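Local coordinates for ABC transporter periplasmic peptide-binding protein (Pseudoalteromonas, PDB 4QFL), which binds dipeptides of varied sequence in the periplasm and probably delivers them to an ABC transporter for uptake, at residues R63-D68 with S173-M178; D149-K154 with F165-A170. All blocks are in the same frame, centred on the assembly; numbering follows the deposited sequence.

Interaction 1: residues R63-D68 with S173-M178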
loop_
_atom_site.group_PDB
_atom_site.type_symbol
_atom_site.label_atom_id
_atom_site.label_comp_id
_atom_site.label_asym_id
_atom_site.label_seq_id
_atom_site.Cartn_x
_atom_site.Cartn_y
_atom_site.Cartn_z
ATOM N N ARG A 63 -14.801 -1.927 -6.334
ATOM C CA ARG A 63 -14.472 -3.316 -6.051
ATOM C C ARG A 63 -15.762 -4.095 -5.917
ATOM O O ARG A 63 -16.851 -3.528 -5.979
ATOM C CB ARG A 63 -13.693 -3.429 -4.742
ATOM C CG ARG A 63 -12.341 -2.722 -4.744
ATOM C CD ARG A 63 -11.918 -2.342 -3.314
ATOM N NE ARG A 63 -12.765 -1.277 -2.787
ATOM C CZ ARG A 63 -12.658 -0.751 -1.572
ATOM N NH1 ARG A 63 -11.725 -1.190 -0.735
ATOM N NH2 ARG A 63 -13.485 0.216 -1.194
ATOM N N LEU A 64 -15.630 -5.401 -5.732
ATOM C CA LEU A 64 -16.761 -6.249 -5.407
ATOM C C LEU A 64 -17.297 -5.911 -4.018
ATOM O O LEU A 64 -18.500 -5.809 -3.798
ATOM C CB LEU A 64 -16.322 -7.716 -5.440
ATOM C CG LEU A 64 -15.963 -8.225 -6.833
ATOM C CD1 LEU A 64 -15.413 -9.640 -6.757
ATOM C CD2 LEU A 64 -17.189 -8.158 -7.723
ATOM N N ILE A 65 -16.375 -5.754 -3.078
ATOM C CA ILE A 65 -16.703 -5.489 -1.691
ATOM C C ILE A 65 -15.668 -4.555 -1.096
ATOM O O ILE A 65 -14.581 -4.348 -1.664
ATOM C CB ILE A 65 -16.688 -6.760 -0.852
ATOM C CG1 ILE A 65 -15.393 -7.533 -1.093
ATOM C CG2 ILE A 65 -17.873 -7.615 -1.178
ATOM C CD1 ILE A 65 -15.147 -8.626 -0.097
ATOM N N SER A 66 -16.015 -3.991 0.053
ATOM C CA SER A 66 -15.075 -3.196 0.826
ATOM C C SER A 66 -15.106 -3.646 2.284
ATOM O O SER A 66 -15.827 -4.571 2.640
ATOM C CB SER A 66 -15.392 -1.697 0.705
ATOM O OG SER A 66 -16.700 -1.390 1.176
ATOM N N ILE A 67 -14.310 -2.996 3.122
ATOM C CA ILE A 67 -14.295 -3.298 4.543
ATOM C C ILE A 67 -14.690 -2.052 5.328
ATOM O O ILE A 67 -14.075 -0.994 5.192
ATOM C CB ILE A 67 -12.911 -3.761 4.982
ATOM C CG1 ILE A 67 -12.543 -5.038 4.226
ATOM C CG2 ILE A 67 -12.872 -3.974 6.487
ATOM C CD1 ILE A 67 -11.102 -5.477 4.386
ATOM N N ASP A 68 -15.728 -2.162 6.146
ATOM C CA ASP A 68 -16.137 -1.013 6.928
ATOM C C ASP A 68 -14.992 -0.616 7.857
ATOM O O ASP A 68 -14.411 -1.476 8.512
ATOM C CB ASP A 68 -17.393 -1.338 7.721
ATOM C CG ASP A 68 -18.027 -0.106 8.305
ATOM O OD1 ASP A 68 -17.564 0.350 9.356
ATOM O OD2 ASP A 68 -18.974 0.427 7.702
ATOM N N SER A 173 -7.753 -15.164 4.536
ATOM C CA SER A 173 -7.527 -13.760 4.205
ATOM C C SER A 173 -8.141 -13.423 2.868
ATOM O O SER A 173 -8.045 -12.294 2.406
ATOM C CB SER A 173 -6.030 -13.457 4.157
ATOM O OG SER A 173 -5.389 -14.288 3.203
ATOM N N PHE A 174 -8.784 -14.395 2.243
ATOM C CA PHE A 174 -9.173 -14.234 0.845
ATOM C C PHE A 174 -10.104 -13.038 0.565
ATOM O O PHE A 174 -9.788 -12.168 -0.246
ATOM C CB PHE A 174 -9.773 -15.529 0.307
ATOM C CG PHE A 174 -10.251 -15.417 -1.093
ATOM C CD1 PHE A 174 -9.353 -15.474 -2.138
ATOM C CD2 PHE A 174 -11.599 -15.219 -1.367
ATOM C CE1 PHE A 174 -9.793 -15.352 -3.443
ATOM C CE2 PHE A 174 -12.041 -15.093 -2.657
ATOM C CZ PHE A 174 -11.140 -15.160 -3.699
ATOM N N LEU A 175 -11.252 -12.987 1.230
ATOM C CA LEU A 175 -12.138 -11.837 1.051
ATOM C C LEU A 175 -11.428 -10.512 1.361
ATOM O O LEU A 175 -11.648 -9.519 0.675
ATOM C CB LEU A 175 -13.407 -11.963 1.900
ATOM C CG LEU A 175 -14.515 -12.852 1.337
ATOM C CD1 LEU A 175 -15.765 -12.670 2.147
ATOM C CD2 LEU A 175 -14.777 -12.499 -0.105
ATOM N N ALA A 176 -10.587 -10.493 2.394
ATOM C CA ALA A 176 -9.859 -9.264 2.738
ATOM C C ALA A 176 -9.064 -8.812 1.528
ATOM O O ALA A 176 -9.080 -7.638 1.163
ATOM C CB ALA A 176 -8.946 -9.480 3.941
ATOM N N ASN A 177 -8.391 -9.756 0.889
ATOM C CA ASN A 177 -7.627 -9.453 -0.316
ATOM C C ASN A 177 -8.505 -9.007 -1.481
ATOM O O ASN A 177 -8.090 -8.183 -2.288
ATOM C CB ASN A 177 -6.750 -10.636 -0.718
ATOM C CG ASN A 177 -5.633 -10.881 0.256
ATOM O OD1 ASN A 177 -5.029 -9.951 0.776
ATOM N ND2 ASN A 177 -5.352 -12.141 0.515
ATOM N N MET A 178 -9.722 -9.540 -1.566
ATOM C CA MET A 178 -10.667 -9.107 -2.597
ATOM C C MET A 178 -11.287 -7.734 -2.301
ATOM O O MET A 178 -11.949 -7.141 -3.160
ATOM C CB MET A 178 -11.771 -10.154 -2.820
ATOM C CG MET A 178 -11.271 -11.504 -3.312
ATOM S SD MET A 178 -10.473 -11.391 -4.918
ATOM C CE MET A 178 -11.861 -10.868 -5.923
HETATM O O HOH W 1 -13.101 -6.882 -5.686
#
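I65 faces M178 where strand 65-67 passes across helix 174-178, the axes of these short segments 8.1 Å apart at closest and their N-to-C directions 103° apart. This strand-on-helix packing lies inside a periplasmic binding protein fold and illustrates how a short strand can meet a helix without a direct hydrogen bond. Strand alternation selects the participants: I65 and I67 point toward the helix, whereas S66 points away and its OG bonds E77. With chi1 at 50°, CG1 of I65 is flanked by both the N and the C of its own backbone, and comes close to the carbonyl oxygen of M178. Beyond it, I65 CD1 reaches L175 CD2 at 3.9 Å, the two side chains crossing at about a right angle. The same methyl touches helix backbone, 3.7 Å from L175 O. I67 does likewise, its CD1 lying 4.3 Å from A176 CA, while the A176 methyl points away. F74 and W82 cover both I65 and L175. At the other end, the M178 and L64 side chains run alongside each other in one direction. M178 bends at chi2 and again at chi3 (-64°), the latter placing CE 3.8 Å from L64 CD1. One polar link completes the contact: a water accepts from L64 N at 2.9 Å and donates to M178 O at 2.8 Å.

Interaction 2: residues D149-K154 with F165-A170; sequences DQLIRK and FELFNA
E166 is paired with two successive residues, R153 and K154, a classic beta bulge in the antiparallel hairpin of strands 152-159 and 162-167. The carbonyl oxygen of E166 takes a 2.7 Å hydrogen bond from R153 N and a weak one from K154 N, while E166 N returns a nearly straight bond to K154 O. The bulge shifts the register by one residue between the hydrogen-bonded pair K154-E166 and the non-hydrogen-bonded pair I152-L167. The R153 side chain bridges two neighbours. Its CB is 3.2 Å from E166 O and lies over a face of the F168 ring, offset to the rim, 3.9 Å from the centroid and 21° off the normal, a CH-pi contact. CG has passed beyond the rim, 3.3 Å from F168 CE1, and CD touches that atom. A bend at chi3 (82°) sets the position of NE, and the guanidinium lies with one face over E166 CB, which stands 3.8 Å above its centre. Guanidinium and carboxylate planes are 12° apart. At the tip, R153 NH2 is 3.7 Å from E166 CG but 4.6 Å from E166 OE1, beyond a salt bridge; the carboxylate instead pairs with R164 through OE2 and bonds S90 through OE1. At the hairpin's open end L151 O, just before the first strand, accepts the F168 N-H and a CA-H...O contact from L167 CA at 3.1 Å.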
loop_
_atom_site.group_PDB
_atom_site.type_symbol
_atom_site.label_atom_id
_atom_site.label_comp_id
_atom_site.label_asym_id
_atom_site.label_seq_id
_atom_site.Cartn_x
_atom_site.Cartn_y
_atom_site.Cartn_z
ATOM N N ASP A 149 -1.555 -17.215 -7.651
ATOM C CA ASP A 149 -1.167 -18.423 -8.367
ATOM C C ASP A 149 -1.650 -19.695 -7.720
ATOM O O ASP A 149 -2.457 -20.433 -8.278
ATOM C CB ASP A 149 0.367 -18.517 -8.402
ATOM C CG ASP A 149 0.894 -19.105 -9.696
ATOM O OD1 ASP A 149 0.852 -20.342 -9.855
ATOM O OD2 ASP A 149 1.354 -18.325 -10.549
ATOM N N GLN A 150 -1.137 -19.944 -6.524
ATOM C CA GLN A 150 -1.455 -21.157 -5.795
ATOM C C GLN A 150 -2.797 -21.019 -5.088
ATOM O O GLN A 150 -3.103 -21.782 -4.178
ATOM C CB GLN A 150 -0.346 -21.486 -4.799
ATOM C CG GLN A 150 1.038 -21.469 -5.423
ATOM C CD GLN A 150 2.125 -21.108 -4.435
ATOM O OE1 GLN A 150 2.634 -19.987 -4.436
ATOM N NE2 GLN A 150 2.489 -22.061 -3.586
ATOM N N LEU A 151 -3.598 -20.050 -5.514
ATOM C CA LEU A 151 -4.906 -19.853 -4.895
ATOM C C LEU A 151 -6.107 -20.063 -5.807
ATOM O O LEU A 151 -6.922 -20.949 -5.558
ATOM C CB LEU A 151 -5.014 -18.484 -4.236
ATOM C CG LEU A 151 -6.244 -18.465 -3.328
ATOM C CD1 LEU A 151 -6.094 -19.520 -2.262
ATOM C CD2 LEU A 151 -6.444 -17.114 -2.697
ATOM N N ILE A 152 -6.242 -19.243 -6.845
ATOM C CA ILE A 152 -7.453 -19.296 -7.670
ATOM C C ILE A 152 -7.368 -20.321 -8.806
ATOM O O ILE A 152 -6.529 -20.191 -9.697
ATOM C CB ILE A 152 -7.806 -17.923 -8.269
ATOM C CG1 ILE A 152 -8.022 -16.893 -7.160
ATOM C CG2 ILE A 152 -9.054 -18.034 -9.095
ATOM C CD1 ILE A 152 -8.230 -15.487 -7.677
ATOM N N ARG A 153 -8.240 -21.329 -8.772
ATOM C CA ARG A 153 -8.252 -22.382 -9.792
ATOM C C ARG A 153 -9.053 -21.944 -11.015
ATOM O O ARG A 153 -8.589 -22.034 -12.154
ATOM C CB ARG A 153 -8.825 -23.694 -9.228
ATOM C CG ARG A 153 -8.618 -24.933 -10.122
ATOM C CD ARG A 153 -9.449 -26.125 -9.632
ATOM N NE ARG A 153 -10.837 -26.040 -10.092
ATOM C CZ ARG A 153 -11.880 -26.567 -9.456
ATOM N NH1 ARG A 153 -11.705 -27.221 -8.319
ATOM N NH2 ARG A 153 -13.102 -26.429 -9.956
ATOM N N LYS A 154 -10.269 -21.478 -10.774
ATOM C CA LYS A 154 -11.073 -20.929 -11.838
ATOM C C LYS A 154 -12.165 -20.081 -11.214
ATOM O O LYS A 154 -12.330 -20.064 -9.999
ATOM C CB LYS A 154 -11.652 -22.041 -12.731
ATOM C CG LYS A 154 -12.516 -23.074 -12.026
ATOM C CD LYS A 154 -13.061 -24.099 -13.028
ATOM C CE LYS A 154 -14.096 -25.042 -12.394
ATOM N NZ LYS A 154 -14.708 -26.013 -13.369
ATOM N N PHE A 165 -15.788 -18.351 -7.316
ATOM C CA PHE A 165 -14.345 -18.583 -7.305
ATOM C C PHE A 165 -14.045 -19.966 -6.713
ATOM O O PHE A 165 -14.542 -20.311 -5.640
ATOM C CB PHE A 165 -13.615 -17.515 -6.466
ATOM C CG PHE A 165 -13.559 -16.142 -7.097
ATOM C CD1 PHE A 165 -14.703 -15.361 -7.227
ATOM C CD2 PHE A 165 -12.343 -15.613 -7.517
ATOM C CE1 PHE A 165 -14.643 -14.085 -7.794
ATOM C CE2 PHE A 165 -12.273 -14.338 -8.075
ATOM C CZ PHE A 165 -13.426 -13.575 -8.216
ATOM N N GLU A 166 -13.224 -20.752 -7.406
ATOM C CA GLU A 166 -12.773 -22.039 -6.885
ATOM C C GLU A 166 -11.303 -21.944 -6.480
ATOM O O GLU A 166 -10.440 -21.663 -7.313
ATOM C CB GLU A 166 -12.956 -23.137 -7.931
ATOM C CG GLU A 166 -14.349 -23.204 -8.520
ATOM C CD GLU A 166 -15.345 -23.850 -7.576
ATOM O OE1 GLU A 166 -14.955 -24.192 -6.439
ATOM O OE2 GLU A 166 -16.520 -24.021 -7.972
ATOM N N LEU A 167 -11.022 -22.178 -5.202
ATOM C CA LEU A 167 -9.657 -22.095 -4.688
ATOM C C LEU A 167 -9.002 -23.472 -4.539
ATOM O O LEU A 167 -9.683 -24.481 -4.321
ATOM C CB LEU A 167 -9.642 -21.375 -3.339
ATOM C CG LEU A 167 -10.463 -20.085 -3.282
ATOM C CD1 LEU A 167 -10.334 -19.425 -1.920
ATOM C CD2 LEU A 167 -10.057 -19.131 -4.397
ATOM N N PHE A 168 -7.678 -23.507 -4.662
ATOM C CA PHE A 168 -6.937 -24.746 -4.491
ATOM C C PHE A 168 -6.921 -25.123 -3.023
ATOM O O PHE A 168 -6.845 -26.304 -2.672
ATOM C CB PHE A 168 -5.508 -24.597 -4.999
ATOM C CG PHE A 168 -5.402 -24.576 -6.493
ATOM C CD1 PHE A 168 -5.857 -25.644 -7.241
ATOM C CD2 PHE A 168 -4.854 -23.491 -7.151
ATOM C CE1 PHE A 168 -5.767 -25.629 -8.626
ATOM C CE2 PHE A 168 -4.761 -23.464 -8.535
ATOM C CZ PHE A 168 -5.221 -24.532 -9.277
ATOM N N ASN A 169 -6.991 -24.103 -2.174
ATOM C CA ASN A 169 -6.984 -24.266 -0.724
ATOM C C ASN A 169 -7.764 -23.116 -0.074
ATOM O O ASN A 169 -7.912 -22.047 -0.660
ATOM C CB ASN A 169 -5.541 -24.282 -0.188
ATOM C CG ASN A 169 -4.732 -25.477 -0.685
ATOM O OD1 ASN A 169 -4.850 -26.587 -0.158
ATOM N ND2 ASN A 169 -3.895 -25.250 -1.695
ATOM N N ALA A 170 -8.267 -23.325 1.134
ATOM C CA ALA A 170 -8.863 -22.216 1.860
ATOM C C ALA A 170 -7.756 -21.274 2.332
ATOM O O ALA A 170 -6.662 -21.707 2.694
ATOM C CB ALA A 170 -9.680 -22.721 3.037
#

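Interaction 2 is nested along the chain within the loop that interaction 1 closes, and helix 174-178 follows strand 162-167 in sequence. Their centres are 16 Å apart, yet side chains join them directly. F174, on the helix of interaction 1, packs its CD1 3.4 Å from L151 CD2 and its CE1 3.9 Å from L167 CD2, both partners belonging to the hairpin. M178 CE, which meets L64, also lies 3.9 Å from F165 CZ. The helix is thus packed between strand 65-67 and the hairpin. Interaction 1 is nearer the ligand: the R63 side chain lies about 12 Å from the bound alanine, and neither contact supplies a pocket residue.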